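Local coordinates for protein cellulose hydrolase (Bacillus licheniformis, PDB 4YZT) that hydrolyses beta-1,4-glucosidic bonds within cellulose chains, as a three-module endoglucanase of glycoside hydrolase family 5, at residues I123-L134 / T164-L174; K283-R292 / D320-G331. All coordinates share one frame; numbering follows the deposited sequence.

Contact 1. Residues I123-L134 / T164-L174; sequences ISRMGNSQQETL and TGMSAYQMNLL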
loop_
_atom_site.group_PDB
_atom_site.type_symbol
_atom_site.label_atom_id
_atom_site.label_comp_id
_atom_site.label_asym_id
_atom_site.label_seq_id
_atom_site.Cartn_x
_atom_site.Cartn_y
_atom_site.Cartn_z
ATOM N N ILE A 123 19.586 -14.601 4.237
ATOM C CA ILE A 123 19.432 -15.521 3.099
ATOM C C ILE A 123 20.214 -15.024 1.865
ATOM O O ILE A 123 20.677 -15.831 1.049
ATOM C CB ILE A 123 17.945 -15.743 2.760
ATOM C CG1 ILE A 123 17.230 -16.381 3.963
ATOM C CG2 ILE A 123 17.779 -16.657 1.548
ATOM C CD1 ILE A 123 15.742 -16.566 3.757
ATOM N N SER A 124 20.421 -13.713 1.754
ATOM C CA SER A 124 21.131 -13.166 0.588
ATOM C C SER A 124 22.637 -13.484 0.607
ATOM O O SER A 124 23.369 -13.144 -0.325
ATOM C CB SER A 124 20.907 -11.652 0.489
ATOM O OG SER A 124 21.343 -11.017 1.676
ATOM N N ARG A 125 23.087 -14.165 1.656
ATOM C CA ARG A 125 24.426 -14.742 1.679
ATOM C C ARG A 125 24.536 -15.972 0.757
ATOM O O ARG A 125 25.633 -16.530 0.588
ATOM C CB ARG A 125 24.810 -15.126 3.112
ATOM C CG ARG A 125 25.212 -13.951 3.974
ATOM N N MET A 126 23.406 -16.393 0.179
ATOM C CA MET A 126 23.375 -17.524 -0.768
ATOM C C MET A 126 24.427 -17.429 -1.872
ATOM O O MET A 126 25.067 -18.424 -2.204
ATOM C CB MET A 126 21.992 -17.649 -1.426
ATOM C CG MET A 126 20.999 -18.476 -0.643
ATOM S SD MET A 126 21.358 -20.241 -0.735
ATOM C CE MET A 126 20.900 -20.595 -2.429
ATOM N N GLY A 127 24.594 -16.245 -2.454
ATOM C CA GLY A 127 25.539 -16.094 -3.550
ATOM C C GLY A 127 26.970 -16.440 -3.169
ATOM O O GLY A 127 27.655 -17.176 -3.882
ATOM N N ASN A 128 27.403 -15.907 -2.029
ATOM C CA ASN A 128 28.766 -16.054 -1.530
ATOM C C ASN A 128 28.997 -17.349 -0.738
ATOM O O ASN A 128 30.119 -17.881 -0.690
ATOM C CB ASN A 128 29.104 -14.847 -0.652
ATOM C CG ASN A 128 30.546 -14.830 -0.225
ATOM O OD1 ASN A 128 30.893 -15.275 0.871
ATOM N ND2 ASN A 128 31.403 -14.316 -1.088
ATOM N N SER A 129 27.938 -17.851 -0.115
ATOM C CA SER A 129 28.054 -18.983 0.795
ATOM C C SER A 129 26.866 -19.923 0.683
ATOM O O SER A 129 26.141 -20.143 1.660
ATOM C CB SER A 129 28.179 -18.496 2.237
ATOM O OG SER A 129 29.249 -17.574 2.365
ATOM N N GLN A 130 26.668 -20.489 -0.500
ATOM C CA GLN A 130 25.456 -21.271 -0.731
ATOM C C GLN A 130 25.348 -22.483 0.166
ATOM O O GLN A 130 24.300 -22.733 0.750
ATOM C CB GLN A 130 25.357 -21.736 -2.179
ATOM C CG GLN A 130 24.146 -22.657 -2.380
ATOM C CD GLN A 130 24.048 -23.229 -3.774
ATOM O OE1 GLN A 130 24.123 -22.500 -4.765
ATOM N NE2 GLN A 130 23.863 -24.549 -3.859
ATOM N N GLN A 131 26.414 -23.264 0.258
ATOM C CA GLN A 131 26.298 -24.538 0.946
ATOM C C GLN A 131 25.871 -24.339 2.425
ATOM O O GLN A 131 24.992 -25.051 2.911
ATOM C CB GLN A 131 27.608 -25.321 0.802
ATOM C CG GLN A 131 27.518 -26.787 1.200
ATOM C CD GLN A 131 27.600 -26.935 2.693
ATOM O OE1 GLN A 131 28.301 -26.164 3.358
ATOM N NE2 GLN A 131 26.879 -27.908 3.238
ATOM N N GLU A 132 26.424 -23.337 3.107
ATOM C CA GLU A 132 26.017 -23.038 4.485
ATOM C C GLU A 132 24.615 -22.428 4.602
ATOM O O GLU A 132 23.848 -22.772 5.514
ATOM C CB GLU A 132 27.015 -22.092 5.142
ATOM C CG GLU A 132 28.105 -22.803 5.912
ATOM C CD GLU A 132 29.467 -22.257 5.576
ATOM O OE1 GLU A 132 29.550 -21.488 4.594
ATOM O OE2 GLU A 132 30.454 -22.614 6.256
ATOM N N THR A 133 24.296 -21.499 3.708
ATOM C CA THR A 133 23.038 -20.754 3.795
ATOM C C THR A 133 21.838 -21.640 3.474
ATOM O O THR A 133 20.813 -21.612 4.171
ATOM C CB THR A 133 23.046 -19.536 2.840
ATOM O OG1 THR A 133 24.199 -18.731 3.112
ATOM C CG2 THR A 133 21.775 -18.697 3.024
ATOM N N LEU A 134 21.975 -22.428 2.412
ATOM C CA LEU A 134 20.907 -23.314 1.976
ATOM C C LEU A 134 20.672 -24.427 3.000
ATOM O O LEU A 134 19.529 -24.810 3.244
ATOM C CB LEU A 134 21.224 -23.899 0.600
ATOM C CG LEU A 134 20.126 -24.737 -0.060
ATOM C CD1 LEU A 134 18.907 -23.887 -0.396
ATOM C CD2 LEU A 134 20.675 -25.439 -1.315
ATOM N N THR A 164 16.770 -12.265 -2.613
ATOM C CA THR A 164 17.813 -11.510 -3.297
ATOM C C THR A 164 19.222 -12.060 -3.006
ATOM O O THR A 164 19.400 -12.918 -2.138
ATOM C CB THR A 164 17.728 -10.037 -2.899
ATOM O OG1 THR A 164 18.566 -9.263 -3.760
ATOM C CG2 THR A 164 18.136 -9.871 -1.436
ATOM N N GLY A 165 20.215 -11.592 -3.755
ATOM C CA GLY A 165 21.608 -11.924 -3.470
ATOM C C GLY A 165 22.033 -13.293 -3.970
ATOM O O GLY A 165 23.027 -13.853 -3.503
ATOM N N MET A 166 21.279 -13.831 -4.926
ATOM C CA MET A 166 21.581 -15.135 -5.512
ATOM C C MET A 166 21.218 -15.095 -6.993
ATOM O O MET A 166 20.496 -14.205 -7.429
ATOM C CB MET A 166 20.809 -16.249 -4.796
ATOM C CG MET A 166 19.310 -16.257 -5.088
ATOM S SD MET A 166 18.378 -17.354 -3.984
ATOM C CE MET A 166 18.208 -16.287 -2.537
ATOM N N SER A 167 21.719 -16.052 -7.765
ATOM C CA SER A 167 21.398 -16.120 -9.185
ATOM C C SER A 167 19.996 -16.691 -9.405
ATOM O O SER A 167 19.367 -17.186 -8.471
ATOM C CB SER A 167 22.431 -16.971 -9.924
ATOM O OG SER A 167 22.320 -18.336 -9.551
ATOM N N ALA A 168 19.507 -16.606 -10.639
ATOM C CA ALA A 168 18.205 -17.162 -10.976
ATOM C C ALA A 168 18.233 -18.675 -10.811
ATOM O O ALA A 168 17.241 -19.291 -10.423
ATOM C CB ALA A 168 17.810 -16.784 -12.396
ATOM N N TYR A 169 19.384 -19.265 -11.097
ATOM C CA TYR A 169 19.576 -20.700 -10.938
ATOM C C TYR A 169 19.468 -21.105 -9.475
ATOM O O TYR A 169 18.842 -22.113 -9.137
ATOM C CB TYR A 169 20.936 -21.121 -11.491
ATOM C CG TYR A 169 21.184 -22.591 -11.382
ATOM C CD1 TYR A 169 20.846 -23.438 -12.430
ATOM C CD2 TYR A 169 21.762 -23.145 -10.245
ATOM C CE1 TYR A 169 21.062 -24.791 -12.349
ATOM C CE2 TYR A 169 21.983 -24.508 -10.153
ATOM C CZ TYR A 169 21.628 -25.325 -11.212
ATOM O OH TYR A 169 21.842 -26.690 -11.168
ATOM N N GLN A 170 20.104 -20.317 -8.611
ATOM C CA GLN A 170 20.069 -20.577 -7.179
ATOM C C GLN A 170 18.663 -20.423 -6.611
ATOM O O GLN A 170 18.247 -21.170 -5.725
ATOM C CB GLN A 170 21.023 -19.632 -6.458
ATOM C CG GLN A 170 22.489 -19.960 -6.650
ATOM C CD GLN A 170 23.361 -19.010 -5.862
ATOM O OE1 GLN A 170 23.400 -17.813 -6.149
ATOM N NE2 GLN A 170 24.042 -19.531 -4.839
ATOM N N MET A 171 17.944 -19.435 -7.126
ATOM C CA MET A 171 16.556 -19.225 -6.754
ATOM C C MET A 171 15.719 -20.455 -7.085
ATOM O O MET A 171 14.927 -20.930 -6.274
ATOM C CB MET A 171 15.983 -18.011 -7.476
ATOM C CG MET A 171 14.497 -17.837 -7.233
ATOM S SD MET A 171 14.153 -16.970 -5.687
ATOM C CE MET A 171 13.279 -18.203 -4.750
ATOM N N ASN A 172 15.897 -20.967 -8.295
ATOM C CA ASN A 172 15.146 -22.142 -8.699
ATOM C C ASN A 172 15.541 -23.376 -7.880
ATOM O O ASN A 172 14.681 -24.187 -7.522
ATOM C CB ASN A 172 15.313 -22.379 -10.200
ATOM C CG ASN A 172 14.556 -21.343 -11.038
ATOM O OD1 ASN A 172 13.475 -20.867 -10.652
ATOM N ND2 ASN A 172 15.122 -20.985 -12.184
ATOM N N LEU A 173 16.827 -23.493 -7.549
ATOM C CA LEU A 173 17.294 -24.552 -6.658
ATOM C C LEU A 173 16.664 -24.411 -5.281
ATOM O O LEU A 173 16.246 -25.398 -4.677
ATOM C CB LEU A 173 18.827 -24.534 -6.525
ATOM C CG LEU A 173 19.434 -25.464 -5.461
ATOM C CD1 LEU A 173 19.131 -26.913 -5.788
ATOM C CD2 LEU A 173 20.947 -25.267 -5.312
ATOM N N LEU A 174 16.613 -23.179 -4.784
ATOM C CA LEU A 174 16.128 -22.928 -3.439
ATOM C C LEU A 174 14.661 -23.330 -3.373
ATOM O O LEU A 174 14.247 -23.993 -2.430
ATOM C CB LEU A 174 16.319 -21.458 -3.054
ATOM C CG LEU A 174 15.899 -20.947 -1.670
ATOM C CD1 LEU A 174 16.628 -19.631 -1.374
ATOM C CD2 LEU A 174 14.398 -20.724 -1.589
#

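Contact 2. Residues K283-R292 / D320-G331; sequences KWLYHDTFVR and DPVVKEIVIQAG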
loop_
_atom_site.group_PDB
_atom_site.type_symbol
_atom_site.label_atom_id
_atom_site.label_comp_id
_atom_site.label_asym_id
_atom_site.label_seq_id
_atom_site.Cartn_x
_atom_site.Cartn_y
_atom_site.Cartn_z
ATOM N N LYS A 283 -5.923 7.783 -5.573
ATOM C CA LYS A 283 -5.800 6.586 -4.746
ATOM C C LYS A 283 -6.971 5.621 -4.959
ATOM O O LYS A 283 -6.776 4.409 -5.079
ATOM C CB LYS A 283 -5.696 6.967 -3.272
ATOM C CG LYS A 283 -5.363 5.791 -2.362
ATOM C CD LYS A 283 -5.885 6.035 -0.946
ATOM C CE LYS A 283 -5.161 7.153 -0.232
ATOM N NZ LYS A 283 -5.862 7.481 1.068
ATOM N N TRP A 284 -8.186 6.166 -5.013
ATOM C CA TRP A 284 -9.373 5.336 -5.204
ATOM C C TRP A 284 -9.354 4.691 -6.587
ATOM O O TRP A 284 -9.564 3.483 -6.727
ATOM C CB TRP A 284 -10.652 6.161 -5.003
ATOM C CG TRP A 284 -10.818 6.678 -3.587
ATOM C CD1 TRP A 284 -10.034 6.380 -2.511
ATOM C CD2 TRP A 284 -11.828 7.581 -3.112
ATOM N NE1 TRP A 284 -10.496 7.038 -1.394
ATOM C CE2 TRP A 284 -11.590 7.789 -1.736
ATOM C CE3 TRP A 284 -12.912 8.234 -3.715
ATOM C CZ2 TRP A 284 -12.400 8.621 -0.948
ATOM C CZ3 TRP A 284 -13.718 9.074 -2.926
ATOM C CH2 TRP A 284 -13.452 9.258 -1.565
ATOM N N LEU A 285 -9.083 5.500 -7.608
ATOM C CA LEU A 285 -8.969 5.005 -8.983
ATOM C C LEU A 285 -7.878 3.929 -9.146
ATOM O O LEU A 285 -8.065 2.945 -9.859
ATOM C CB LEU A 285 -8.695 6.173 -9.934
ATOM C CG LEU A 285 -8.660 5.840 -11.431
ATOM C CD1 LEU A 285 -10.028 5.301 -11.881
ATOM C CD2 LEU A 285 -8.282 7.062 -12.236
ATOM N N TYR A 286 -6.732 4.141 -8.515
ATOM C CA TYR A 286 -5.635 3.179 -8.575
ATOM C C TYR A 286 -6.059 1.831 -7.983
ATOM O O TYR A 286 -5.870 0.770 -8.596
ATOM C CB TYR A 286 -4.405 3.728 -7.843
ATOM C CG TYR A 286 -3.191 2.827 -7.933
ATOM C CD1 TYR A 286 -2.974 1.823 -6.997
ATOM C CD2 TYR A 286 -2.271 2.962 -8.972
ATOM C CE1 TYR A 286 -1.874 0.987 -7.086
ATOM C CE2 TYR A 286 -1.172 2.137 -9.051
ATOM C CZ TYR A 286 -0.985 1.152 -8.119
ATOM O OH TYR A 286 0.113 0.319 -8.204
ATOM N N HIS A 287 -6.654 1.864 -6.797
ATOM C CA HIS A 287 -7.021 0.610 -6.149
ATOM C C HIS A 287 -8.133 -0.113 -6.915
ATOM O O HIS A 287 -8.043 -1.322 -7.143
ATOM C CB HIS A 287 -7.423 0.856 -4.697
ATOM C CG HIS A 287 -6.254 1.053 -3.781
ATOM N ND1 HIS A 287 -5.591 2.255 -3.666
ATOM C CD2 HIS A 287 -5.620 0.193 -2.944
ATOM C CE1 HIS A 287 -4.604 2.134 -2.793
ATOM N NE2 HIS A 287 -4.597 0.891 -2.341
ATOM N N ASP A 288 -9.165 0.610 -7.341
ATOM C CA ASP A 288 -10.240 -0.026 -8.092
ATOM C C ASP A 288 -9.729 -0.628 -9.395
ATOM O O ASP A 288 -10.098 -1.741 -9.761
ATOM C CB ASP A 288 -11.368 0.961 -8.408
ATOM C CG ASP A 288 -12.473 0.318 -9.222
ATOM O OD1 ASP A 288 -13.266 -0.467 -8.651
ATOM O OD2 ASP A 288 -12.541 0.578 -10.442
ATOM N N THR A 289 -8.867 0.113 -10.083
ATOM C CA THR A 289 -8.364 -0.334 -11.374
ATOM C C THR A 289 -7.488 -1.563 -11.203
ATOM O O THR A 289 -7.677 -2.560 -11.907
ATOM C CB THR A 289 -7.558 0.771 -12.088
ATOM O OG1 THR A 289 -8.390 1.926 -12.263
ATOM C CG2 THR A 289 -7.069 0.295 -13.450
ATOM N N PHE A 290 -6.538 -1.504 -10.269
ATOM C CA PHE A 290 -5.656 -2.648 -10.081
ATOM C C PHE A 290 -6.391 -3.885 -9.574
ATOM O O PHE A 290 -6.161 -4.987 -10.072
ATOM C CB PHE A 290 -4.505 -2.343 -9.123
ATOM C CG PHE A 290 -3.552 -3.488 -9.003
ATOM C CD1 PHE A 290 -2.678 -3.777 -10.042
ATOM C CD2 PHE A 290 -3.560 -4.311 -7.882
ATOM C CE1 PHE A 290 -1.820 -4.856 -9.966
ATOM C CE2 PHE A 290 -2.697 -5.390 -7.793
ATOM C CZ PHE A 290 -1.829 -5.663 -8.832
ATOM N N VAL A 291 -7.262 -3.728 -8.587
ATOM C CA VAL A 291 -7.919 -4.911 -8.042
ATOM C C VAL A 291 -8.858 -5.534 -9.084
ATOM O O VAL A 291 -8.940 -6.762 -9.182
ATOM C CB VAL A 291 -8.678 -4.587 -6.738
ATOM C CG1 VAL A 291 -9.433 -5.837 -6.218
ATOM C CG2 VAL A 291 -7.687 -4.106 -5.697
ATOM N N ARG A 292 -9.541 -4.703 -9.871
ATOM C CA ARG A 292 -10.405 -5.234 -10.928
ATOM C C ARG A 292 -9.586 -5.973 -11.982
ATOM O O ARG A 292 -10.027 -6.982 -12.506
ATOM C CB ARG A 292 -11.246 -4.129 -11.589
ATOM C CG ARG A 292 -12.384 -3.620 -10.701
ATOM C CD ARG A 292 -13.542 -3.014 -11.490
ATOM N NE ARG A 292 -13.255 -1.688 -12.036
ATOM C CZ ARG A 292 -12.851 -1.460 -13.284
ATOM N NH1 ARG A 292 -12.672 -2.473 -14.121
ATOM N NH2 ARG A 292 -12.619 -0.216 -13.694
ATOM N N ASP A 320 -9.026 5.445 5.645
ATOM C CA ASP A 320 -9.746 5.798 4.423
ATOM C C ASP A 320 -10.767 4.692 4.187
ATOM O O ASP A 320 -10.445 3.665 3.601
ATOM C CB ASP A 320 -8.783 5.930 3.234
ATOM C CG ASP A 320 -9.479 6.357 1.944
ATOM O OD1 ASP A 320 -10.724 6.342 1.892
ATOM O OD2 ASP A 320 -8.769 6.704 0.975
ATOM N N PRO A 321 -11.993 4.881 4.677
ATOM C CA PRO A 321 -12.962 3.787 4.614
ATOM C C PRO A 321 -13.413 3.498 3.189
ATOM O O PRO A 321 -13.776 2.363 2.881
ATOM C CB PRO A 321 -14.132 4.306 5.445
ATOM C CG PRO A 321 -13.549 5.364 6.295
ATOM C CD PRO A 321 -12.486 6.000 5.502
ATOM N N VAL A 322 -13.419 4.524 2.346
ATOM C CA VAL A 322 -13.859 4.362 0.965
ATOM C C VAL A 322 -12.901 3.465 0.186
ATOM O O VAL A 322 -13.345 2.550 -0.516
ATOM C CB VAL A 322 -13.993 5.720 0.252
ATOM C CG1 VAL A 322 -14.208 5.527 -1.246
ATOM C CG2 VAL A 322 -15.120 6.536 0.885
ATOM N N VAL A 323 -11.596 3.709 0.301
ATOM C CA VAL A 323 -10.655 2.893 -0.457
ATOM C C VAL A 323 -10.743 1.431 0.028
ATOM O O VAL A 323 -10.649 0.503 -0.783
ATOM C CB VAL A 323 -9.207 3.434 -0.376
ATOM C CG1 VAL A 323 -8.545 3.088 0.968
ATOM C CG2 VAL A 323 -8.381 2.891 -1.522
ATOM N N LYS A 324 -10.964 1.228 1.324
ATOM C CA LYS A 324 -11.172 -0.117 1.856
ATOM C C LYS A 324 -12.398 -0.783 1.227
ATOM O O LYS A 324 -12.346 -1.944 0.818
ATOM C CB LYS A 324 -11.339 -0.094 3.382
ATOM C CG LYS A 324 -11.578 -1.492 4.007
ATOM C CD LYS A 324 -13.050 -1.773 4.316
ATOM C CE LYS A 324 -13.546 -0.955 5.488
ATOM N NZ LYS A 324 -14.925 -1.355 5.917
ATOM N N GLU A 325 -13.504 -0.050 1.157
ATOM C CA GLU A 325 -14.719 -0.617 0.591
ATOM C C GLU A 325 -14.536 -0.921 -0.896
ATOM O O GLU A 325 -15.071 -1.914 -1.398
ATOM C CB GLU A 325 -15.919 0.315 0.795
ATOM C CG GLU A 325 -16.288 0.596 2.255
ATOM C CD GLU A 325 -16.679 -0.641 3.062
ATOM O OE1 GLU A 325 -16.871 -1.735 2.483
ATOM O OE2 GLU A 325 -16.819 -0.500 4.298
ATOM N N ILE A 326 -13.773 -0.077 -1.586
ATOM C CA ILE A 326 -13.450 -0.315 -2.981
ATOM C C ILE A 326 -12.715 -1.651 -3.139
ATOM O O ILE A 326 -13.050 -2.438 -4.018
ATOM C CB ILE A 326 -12.608 0.836 -3.564
ATOM C CG1 ILE A 326 -13.526 2.012 -3.904
ATOM C CG2 ILE A 326 -11.857 0.394 -4.809
ATOM C CD1 ILE A 326 -12.785 3.305 -4.238
ATOM N N VAL A 327 -11.736 -1.916 -2.278
ATOM C CA VAL A 327 -10.972 -3.166 -2.368
ATOM C C VAL A 327 -11.858 -4.389 -2.106
ATOM O O VAL A 327 -11.782 -5.385 -2.818
ATOM C CB VAL A 327 -9.777 -3.155 -1.377
ATOM C CG1 VAL A 327 -9.182 -4.556 -1.198
ATOM C CG2 VAL A 327 -8.703 -2.172 -1.853
ATOM N N ILE A 328 -12.710 -4.290 -1.096
ATOM C CA ILE A 328 -13.663 -5.342 -0.750
ATOM C C ILE A 328 -14.610 -5.697 -1.907
ATOM O O ILE A 328 -14.842 -6.875 -2.201
ATOM C CB ILE A 328 -14.485 -4.912 0.484
ATOM C CG1 ILE A 328 -13.556 -4.826 1.694
ATOM C CG2 ILE A 328 -15.664 -5.865 0.738
ATOM C CD1 ILE A 328 -12.775 -6.097 1.947
ATOM N N GLN A 329 -15.155 -4.677 -2.559
ATOM C CA GLN A 329 -16.081 -4.895 -3.672
ATOM C C GLN A 329 -15.333 -5.359 -4.931
ATOM O O GLN A 329 -15.692 -6.362 -5.556
ATOM C CB GLN A 329 -16.869 -3.615 -3.949
ATOM C CG GLN A 329 -17.787 -3.216 -2.797
ATOM C CD GLN A 329 -18.881 -4.236 -2.564
ATOM O OE1 GLN A 329 -19.451 -4.774 -3.513
ATOM N NE2 GLN A 329 -19.185 -4.509 -1.294
ATOM N N ALA A 330 -14.276 -4.639 -5.289
ATOM C CA ALA A 330 -13.516 -4.987 -6.479
ATOM C C ALA A 330 -12.904 -6.390 -6.360
ATOM O O ALA A 330 -12.810 -7.114 -7.348
ATOM C CB ALA A 330 -12.431 -3.951 -6.739
ATOM N N GLY A 331 -12.513 -6.775 -5.150
ATOM C CA GLY A 331 -11.908 -8.077 -4.929
ATOM C C GLY A 331 -12.909 -9.214 -5.054
ATOM O O GLY A 331 -12.508 -10.383 -5.132
#

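Contact 1. Residues I123-L134 / T164-L174
Met126 and Met166 meet at the middle of this contact, their CB atoms 3.8 Å apart. The methyl end of Met166 then curls back (chi3 81°), which sets its CE 4.0 Å from Met126 CG and beside Ile123 CG2. Flexible methionines suit such an irregular junction, where the chain of 123-134 is turning before helix 130-147 begins. Further along, Leu134 closes the apolar strip: its CD2 meets CD2 of Leu173 at 4.0 Å, while its CD1 comes up against CA and CG of Leu174.

In the TIM barrel helices 130-147 and 168-184 follow the neighbouring strands 110-114 and 155-158, and they lie next to each other on the outside of the barrel. The axes of 130-134 and 168-174 make an angle of 34° and approach to 12.4 Å; near their N-terminal ends the two are joined by polar groups.

Gln170 does most of that joining. One N-H of its NE2 points nearly straight at Gln130 OE1 (3.0 Å), in the carbonyl plane and on a lone pair; the other reaches Met126 O at 3.0 Å from above that carbonyl's plane. Gln170 OE1 accepts from Ser167 N at 2.9 Å, and Ser167 OG accepts from Gln170 N, a capping box that starts helix 168-184. An alanine here would remove the amide and is likely to leave Met126 O and Gln130 OE1 without their shared donor. At the polar edge Gly127 N gives a weak hydrogen bond to Gly165 O (3.0 Å), and Gly165, with positive phi, sits where a CB would collide with Ser124 O.

Contact 2. Residues K283-R292 / D320-G331
Val322 CG1 sits squarely over the six-membered ring of Trp284, 3.5 Å from its centroid and only 10° off the ring normal, a CH-pi contact for which the flat indole offers a wide apolar face. From the edge of the same ring, NE1 donates in plane to Asp320 OD2 at 3.0 Å, on the syn lone pair. The anti lone pair of OD2 takes Lys283 NZ, also at 3.0 Å, in a salt bridge. Ile326 packs its CD1 on Trp284 CB (3.6 Å) and its CG2 on Asp288 CB. One turn along from Trp284, the His287 ring takes CG2 of Val323 over its face, displaced toward the rim. Toward the C-terminal end the small Ala330 fits against Val291, CB to CG1 3.6 Å. The two helices run nearly parallel, 13° apart.

Second-shell bonds fix these groups. His287 ND1 donates to Lys283 O at 2.8 Å, setting the turn of the imidazole. Asp320 reaches its partners with CG anti to the backbone N (chi1 -178°), and its OD1 caps helix 321-330 by accepting from Val323 N. Beyond, Gln424 of strand 424-431 packs on Trp284, Val322 and Ile326. With a lysine, an indole N-H and a helix N-terminus all directed at it, the buried Asp320 carboxylate is probably held in its ionised form.

In the fold
Both contacts join helices on the outside of one TIM barrel, about 37 Å apart between centres and about 20 Å between nearest atoms, so they do not touch. In the eight-stranded barrel, contact 1 belongs to the third and fourth strands and contact 2 to the seventh and eighth, where the barrel closes. Neither lines the glucan pocket: the side chain of Thr164 is about 11 Å, and that of His287 about 13 Å, from a bound glucose unit. Glu162 and Glu271, which do line it, lie just ahead of 164-174 and at the end of strand 267-272. Contact 2 also lies where the barrel meets the X2 module.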